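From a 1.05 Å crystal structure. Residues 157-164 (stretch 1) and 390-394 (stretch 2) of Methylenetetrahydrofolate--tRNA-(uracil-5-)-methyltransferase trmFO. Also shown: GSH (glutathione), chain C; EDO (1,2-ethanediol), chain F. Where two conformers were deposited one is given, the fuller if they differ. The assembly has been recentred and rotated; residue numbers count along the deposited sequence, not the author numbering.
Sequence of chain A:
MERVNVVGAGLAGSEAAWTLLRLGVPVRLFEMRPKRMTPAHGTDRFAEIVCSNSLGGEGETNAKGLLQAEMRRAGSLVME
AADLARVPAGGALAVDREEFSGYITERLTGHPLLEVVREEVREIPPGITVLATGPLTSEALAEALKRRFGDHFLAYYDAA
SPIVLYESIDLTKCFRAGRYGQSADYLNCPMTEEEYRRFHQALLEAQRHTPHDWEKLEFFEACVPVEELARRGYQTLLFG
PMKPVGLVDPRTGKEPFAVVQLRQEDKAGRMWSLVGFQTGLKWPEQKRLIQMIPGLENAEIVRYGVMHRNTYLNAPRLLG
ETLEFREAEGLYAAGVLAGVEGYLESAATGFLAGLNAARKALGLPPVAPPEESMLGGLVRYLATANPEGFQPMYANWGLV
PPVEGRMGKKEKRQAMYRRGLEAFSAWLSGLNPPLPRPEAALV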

ATOM      1  N   TYR A 157       4.585  12.885   0.661  1.00 16.07           N
ATOM      2  CA  TYR A 157       4.953  12.197  -0.573  1.00 17.05           C
ATOM      3  C   TYR A 157       5.531  10.846  -0.206  1.00 16.72           C
ATOM      4  O   TYR A 157       6.010  10.654   0.909  1.00 16.57           O
ATOM      5  CB  TYR A 157       5.945  13.020  -1.412  1.00 18.94           C
ATOM      6  CG  TYR A 157       7.312  13.250  -0.795  1.00 21.64           C
ATOM      7  CD1 TYR A 157       8.317  12.293  -0.893  1.00 22.11           C
ATOM      8  CD2 TYR A 157       7.608  14.444  -0.152  1.00 24.41           C
ATOM      9  CE1 TYR A 157       9.573  12.514  -0.344  1.00 23.84           C
ATOM     10  CE2 TYR A 157       8.859  14.673   0.398  1.00 25.21           C
ATOM     11  CZ  TYR A 157       9.837  13.706   0.298  1.00 25.22           C
ATOM     12  OH  TYR A 157      11.083  13.933   0.844  1.00 27.31           O
ATOM     13  N   ASP A 158       5.575   9.906  -1.150  0.62 16.89           N
ATOM     14  CA  ASP A 158       6.084   8.559  -0.823  0.62 17.80           C
ATOM     15  C   ASP A 158       7.568   8.242  -1.121  0.62 20.80           C
ATOM     16  O   ASP A 158       8.296   7.797  -0.233  0.62 21.62           O
ATOM     17  CB  ASP A 158       5.163   7.455  -1.359  0.62 15.87           C
ATOM     18  CG  ASP A 158       4.713   7.694  -2.781  0.62 16.88           C
ATOM     19  OD1 ASP A 158       5.416   8.407  -3.532  0.62 17.36           O
ATOM     20  OD2 ASP A 158       3.650   7.149  -3.148  0.62 19.89           O
ATOM     21  N   ALA A 159       8.011   8.448  -2.356  0.62 20.33           N
ATOM     22  CA  ALA A 159       9.418   8.233  -2.697  0.62 16.38           C
ATOM     23  C   ALA A 159       9.893   6.825  -2.332  0.62 14.88           C
ATOM     24  O   ALA A 159      10.910   6.646  -1.671  0.62 18.42           O
ATOM     25  CB  ALA A 159      10.301   9.283  -2.031  0.62 16.87           C
ATOM     26  N   ALA A 160       9.145   5.830  -2.772  1.00 13.48           N
ATOM     27  CA  ALA A 160       9.456   4.439  -2.520  1.00 12.96           C
ATOM     28  C   ALA A 160      10.501   3.915  -3.489  1.00 11.77           C
ATOM     29  O   ALA A 160      10.487   4.241  -4.670  1.00 12.19           O
ATOM     30  CB  ALA A 160       8.200   3.609  -2.614  1.00 14.47           C
ATOM     31  N   SER A 161      11.397   3.089  -2.964  1.00 11.94           N
ATOM     32  CA  SER A 161      12.303   2.346  -3.813  0.72 11.67           C
ATOM     33  C   SER A 161      11.733   0.944  -4.051  1.00 11.43           C
ATOM     34  O   SER A 161      10.808   0.508  -3.366  1.00 11.95           O
ATOM     35  CB  SER A 161      13.680   2.262  -3.173  0.72 12.27           C
ATOM     36  OG  SER A 161      13.626   1.426  -2.039  0.72 11.90           O
ATOM     37  N   PRO A 162      12.269   0.238  -5.045  1.00 11.53           N
ATOM     38  CA  PRO A 162      11.774  -1.118  -5.296  1.00 11.78           C
ATOM     39  C   PRO A 162      12.102  -2.074  -4.152  1.00 10.19           C
ATOM     40  O   PRO A 162      13.130  -1.926  -3.486  1.00 10.65           O
ATOM     41  CB  PRO A 162      12.548  -1.546  -6.549  1.00 12.97           C
ATOM     42  CG  PRO A 162      13.073  -0.280  -7.139  1.00 14.15           C
ATOM     43  CD  PRO A 162      13.313   0.639  -6.004  1.00 12.36           C
ATOM     44  N   ILE A 163      11.228  -3.058  -3.960  1.00 10.44           N
ATOM     45  CA  ILE A 163      11.398  -4.098  -2.954  1.00 10.42           C
ATOM     46  C   ILE A 163      11.429  -5.447  -3.659  1.00 10.50           C
ATOM     47  O   ILE A 163      10.586  -5.720  -4.518  1.00 11.33           O
ATOM     48  CB  ILE A 163      10.230  -4.088  -1.951  1.00 11.09           C
ATOM     49  CG1 ILE A 163      10.120  -2.706  -1.299  1.00 13.54           C
ATOM     50  CG2 ILE A 163      10.404  -5.180  -0.911  1.00 12.41           C
ATOM     51  CD1 ILE A 163       8.998  -2.602  -0.282  1.00 13.82           C
ATOM     52  N   VAL A 164      12.402  -6.275  -3.295  1.00 10.76           N
ATOM     53  CA  VAL A 164      12.547  -7.604  -3.879  1.00 11.34           C
ATOM     54  C   VAL A 164      12.307  -8.679  -2.830  1.00 11.03           C
ATOM     55  O   VAL A 164      12.434  -8.449  -1.625  1.00 11.38           O
ATOM     56  CB  VAL A 164      13.937  -7.814  -4.520  1.00 11.96           C
ATOM     57  CG1 VAL A 164      14.188  -6.771  -5.596  1.00 13.11           C
ATOM     58  CG2 VAL A 164      15.037  -7.775  -3.477  1.00 13.18           C
ATOM     59  N   PHE A 390       9.160   4.725   6.605  1.00 12.56           N
ATOM     60  CA  PHE A 390       8.051   3.888   6.162  1.00 12.01           C
ATOM     61  C   PHE A 390       7.381   4.456   4.922  1.00 10.85           C
ATOM     62  O   PHE A 390       7.072   5.654   4.867  1.00 11.65           O
ATOM     63  CB  PHE A 390       7.012   3.733   7.280  1.00 12.44           C
ATOM     64  CG  PHE A 390       5.756   3.043   6.832  1.00 11.35           C
ATOM     65  CD1 PHE A 390       5.732   1.669   6.656  1.00 11.74           C
ATOM     66  CD2 PHE A 390       4.607   3.770   6.574  1.00 10.63           C
ATOM     67  CE1 PHE A 390       4.588   1.037   6.232  1.00 12.40           C
ATOM     68  CE2 PHE A 390       3.459   3.142   6.149  1.00 10.74           C
ATOM     69  CZ  PHE A 390       3.453   1.770   5.973  1.00 11.76           C
ATOM     70  N   GLN A 391       7.183   3.583   3.924  0.56 10.87           N
ATOM     71  CA  GLN A 391       6.537   3.893   2.644  0.56 10.74           C
ATOM     72  C   GLN A 391       5.259   3.058   2.491  0.56 10.23           C
ATOM     73  O   GLN A 391       5.116   2.021   3.138  0.56  9.92           O
ATOM     74  CB  GLN A 391       7.476   3.563   1.470  0.56 12.27           C
ATOM     75  CG  GLN A 391       8.752   4.387   1.408  0.56 12.79           C
ATOM     76  CD  GLN A 391       8.481   5.859   1.178  0.56 13.59           C
ATOM     77  OE1 GLN A 391       7.768   6.240   0.252  0.56 15.39           O
ATOM     78  NE2 GLN A 391       9.048   6.693   2.029  0.56 14.88           N
ATOM     79  N   PRO A 392       4.334   3.491   1.618  1.00 10.02           N
ATOM     80  CA  PRO A 392       3.082   2.737   1.460  1.00 10.25           C
ATOM     81  C   PRO A 392       3.254   1.378   0.796  1.00 10.27           C
ATOM     82  O   PRO A 392       4.232   1.130   0.087  1.00 11.71           O
ATOM     83  CB  PRO A 392       2.230   3.642   0.565  1.00 11.04           C
ATOM     84  CG  PRO A 392       2.851   5.036   0.717  1.00 11.47           C
ATOM     85  CD  PRO A 392       4.319   4.757   0.866  1.00 10.81           C
HETATM   86  N   MSE A 393       2.270   0.514   1.010  1.00 10.12           N
HETATM   87  CA  MSE A 393       2.311  -0.859   0.524  1.00  9.76           C
HETATM   88  C   MSE A 393       1.055  -1.215  -0.265  1.00  9.47           C
HETATM   89  O   MSE A 393      -0.058  -0.856   0.127  1.00 10.30           O
HETATM   90  CB  MSE A 393       2.471  -1.806   1.711  1.00 10.08           C
HETATM   91  CG  MSE A 393       2.621  -3.276   1.340  1.00 11.07           C
HETATM   92 SE   MSE A 393       4.037  -3.597   0.034  1.00 11.69          SE
HETATM   93  CE  MSE A 393       5.473  -2.669   0.940  1.00 13.89           C
ATOM     94  N   TYR A 394       1.253  -1.931  -1.370  1.00  9.81           N
ATOM     95  CA  TYR A 394       0.151  -2.541  -2.099  1.00  9.75           C
ATOM     96  C   TYR A 394       0.218  -4.063  -2.011  1.00  9.56           C
ATOM     97  O   TYR A 394       1.221  -4.621  -1.556  1.00 10.03           O
ATOM     98  CB  TYR A 394       0.060  -2.035  -3.538  1.00  9.71           C
ATOM     99  CG  TYR A 394       1.238  -2.281  -4.461  1.00  9.92           C
ATOM    100  CD1 TYR A 394       2.038  -1.231  -4.888  1.00 11.33           C
ATOM    101  CD2 TYR A 394       1.492  -3.543  -4.981  1.00 10.81           C
ATOM    102  CE1 TYR A 394       3.081  -1.438  -5.782  1.00 12.10           C
ATOM    103  CE2 TYR A 394       2.542  -3.762  -5.874  1.00 11.49           C
ATOM    104  CZ  TYR A 394       3.328  -2.704  -6.271  1.00 11.06           C
ATOM    105  OH  TYR A 394       4.369  -2.882  -7.162  1.00 12.42           O
TER
HETATM  106  N1  GSH C 445       8.051   9.368   2.335  1.00 19.92           N
HETATM  107  CA1 GSH C 445       8.488   9.440   3.717  0.85 23.74           C
HETATM  108  C1  GSH C 445       8.789  10.859   4.171  0.96 25.82           C
HETATM  109  O11 GSH C 445       8.495  11.914   3.308  0.79 27.54           O
HETATM  110  O12 GSH C 445       8.986  11.072   5.322  0.75 27.37           O
HETATM  111  CB1 GSH C 445       9.608   8.462   4.063  0.92 22.02           C
HETATM  112  CG1 GSH C 445      11.038   8.885   3.747  0.85 20.65           C
HETATM  113  CD1 GSH C 445      11.463   8.970   2.283  0.78 20.34           C
HETATM  114  OE1 GSH C 445      10.684   8.925   1.386  0.78 20.94           O
HETATM  115  N2  GSH C 445      12.870   9.085   2.022  0.76 20.07           N
HETATM  116  CA2 GSH C 445      13.366   9.061   0.682  0.90 19.80           C
HETATM  117  C2  GSH C 445      14.051   7.742   0.340  0.89 19.19           C
HETATM  118  O2  GSH C 445      15.189   7.568   0.628  0.89 21.38           O
HETATM  119  CB2 GSH C 445      14.290  10.258   0.524  0.88 20.69           C
HETATM  120  SG2 GSH C 445      14.880  10.613  -1.145  0.80 22.26           S
HETATM  121  N3  GSH C 445      13.449   6.946  -0.712  0.92 17.58           N
HETATM  122  CA3 GSH C 445      14.145   5.777  -1.204  0.92 18.08           C
HETATM  123  C3  GSH C 445      14.100   4.581  -0.264  0.83 18.59           C
HETATM  124  O31 GSH C 445      15.006   3.813  -0.166  0.90 19.09           O
HETATM  125  O32 GSH C 445      13.080   4.588   0.666  0.80 19.48           O
HETATM  126  C1  EDO F 448       5.963   8.096   7.014  1.00 16.44           C
HETATM  127  O1  EDO F 448       7.298   7.665   6.735  1.00 18.38           O
HETATM  128  C2  EDO F 448       6.039   9.324   7.911  1.00 15.85           C
HETATM  129  O2  EDO F 448       6.668   8.946   9.139  1.00 14.66           O

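What brings these two stretches together, more than 200 residues apart in sequence? The centre of the contact is Q391, whose CA lies 5.8 Å from the CA of D158 and whose CA-to-CB bond points toward the first stretch. No hydrogen bond crosses between the stretches, and the buried surface is modest, 241 Å² with both sides summed. The contact rests on Q391 set against the main chain of D158 to A160, and on two apolar pairs, D158 CB with P392 and I163 with M393, with a bound glutathione touching both partners.

How does the side chain of Q391 reach its place, and can its modelled position be taken literally? The CA-to-CB bond of Q391 points toward the first stretch, and chi1 and chi2, both m, with chi3 at -52°, bend the chain beyond it, bringing its amide beside the turn at D158 and A159. There OE1 of Q391 lies 1.7 Å from O of D158, far too short for two unbonded oxygens. Q391 and D158 were each deposited in two conformers, and the pair given here probably mixes states that do not coexist. OE1 of Q391 is also 3.3 Å from N of A160, but the angle is poor and no hydrogen bond results. On the ligand side, NE2 of Q391 gives a weak hydrogen bond to OE1 of glutathione at 2.8 Å, with an angle of 117°.

Why does D158 hold its carboxylate as it does? With chi1 at 45°, in the p well, the carboxylate lies beside the following residue, and OD1 of D158 accepts a hydrogen bond from N of A159 at 2.8 Å. This ties the carboxylate to the turn, where A159 has the left-handed phi/psi of 55/51. The CB of D158 points toward the second stretch and packs against the ring of P392, 3.6 Å from its CD. The backbone here also serves the ligand: N1 of glutathione donates to O of Y157 at 2.8 Å and to O of D158 at 3.0 Å.

What closes the apolar end of the contact? I163, with chi1 m and chi2 t, extends its longer branch toward M393, and its CD1 comes within 3.7 Å of CE of M393. M393 is modelled as selenomethionine. Its CA-to-CB bond points sideways, but a t, p, p sequence of chi angles curls the chain so that its end comes nearer. The terminal methyl groups therefore meet although the CA of I163 and the CA of M393 are 10.3 Å apart.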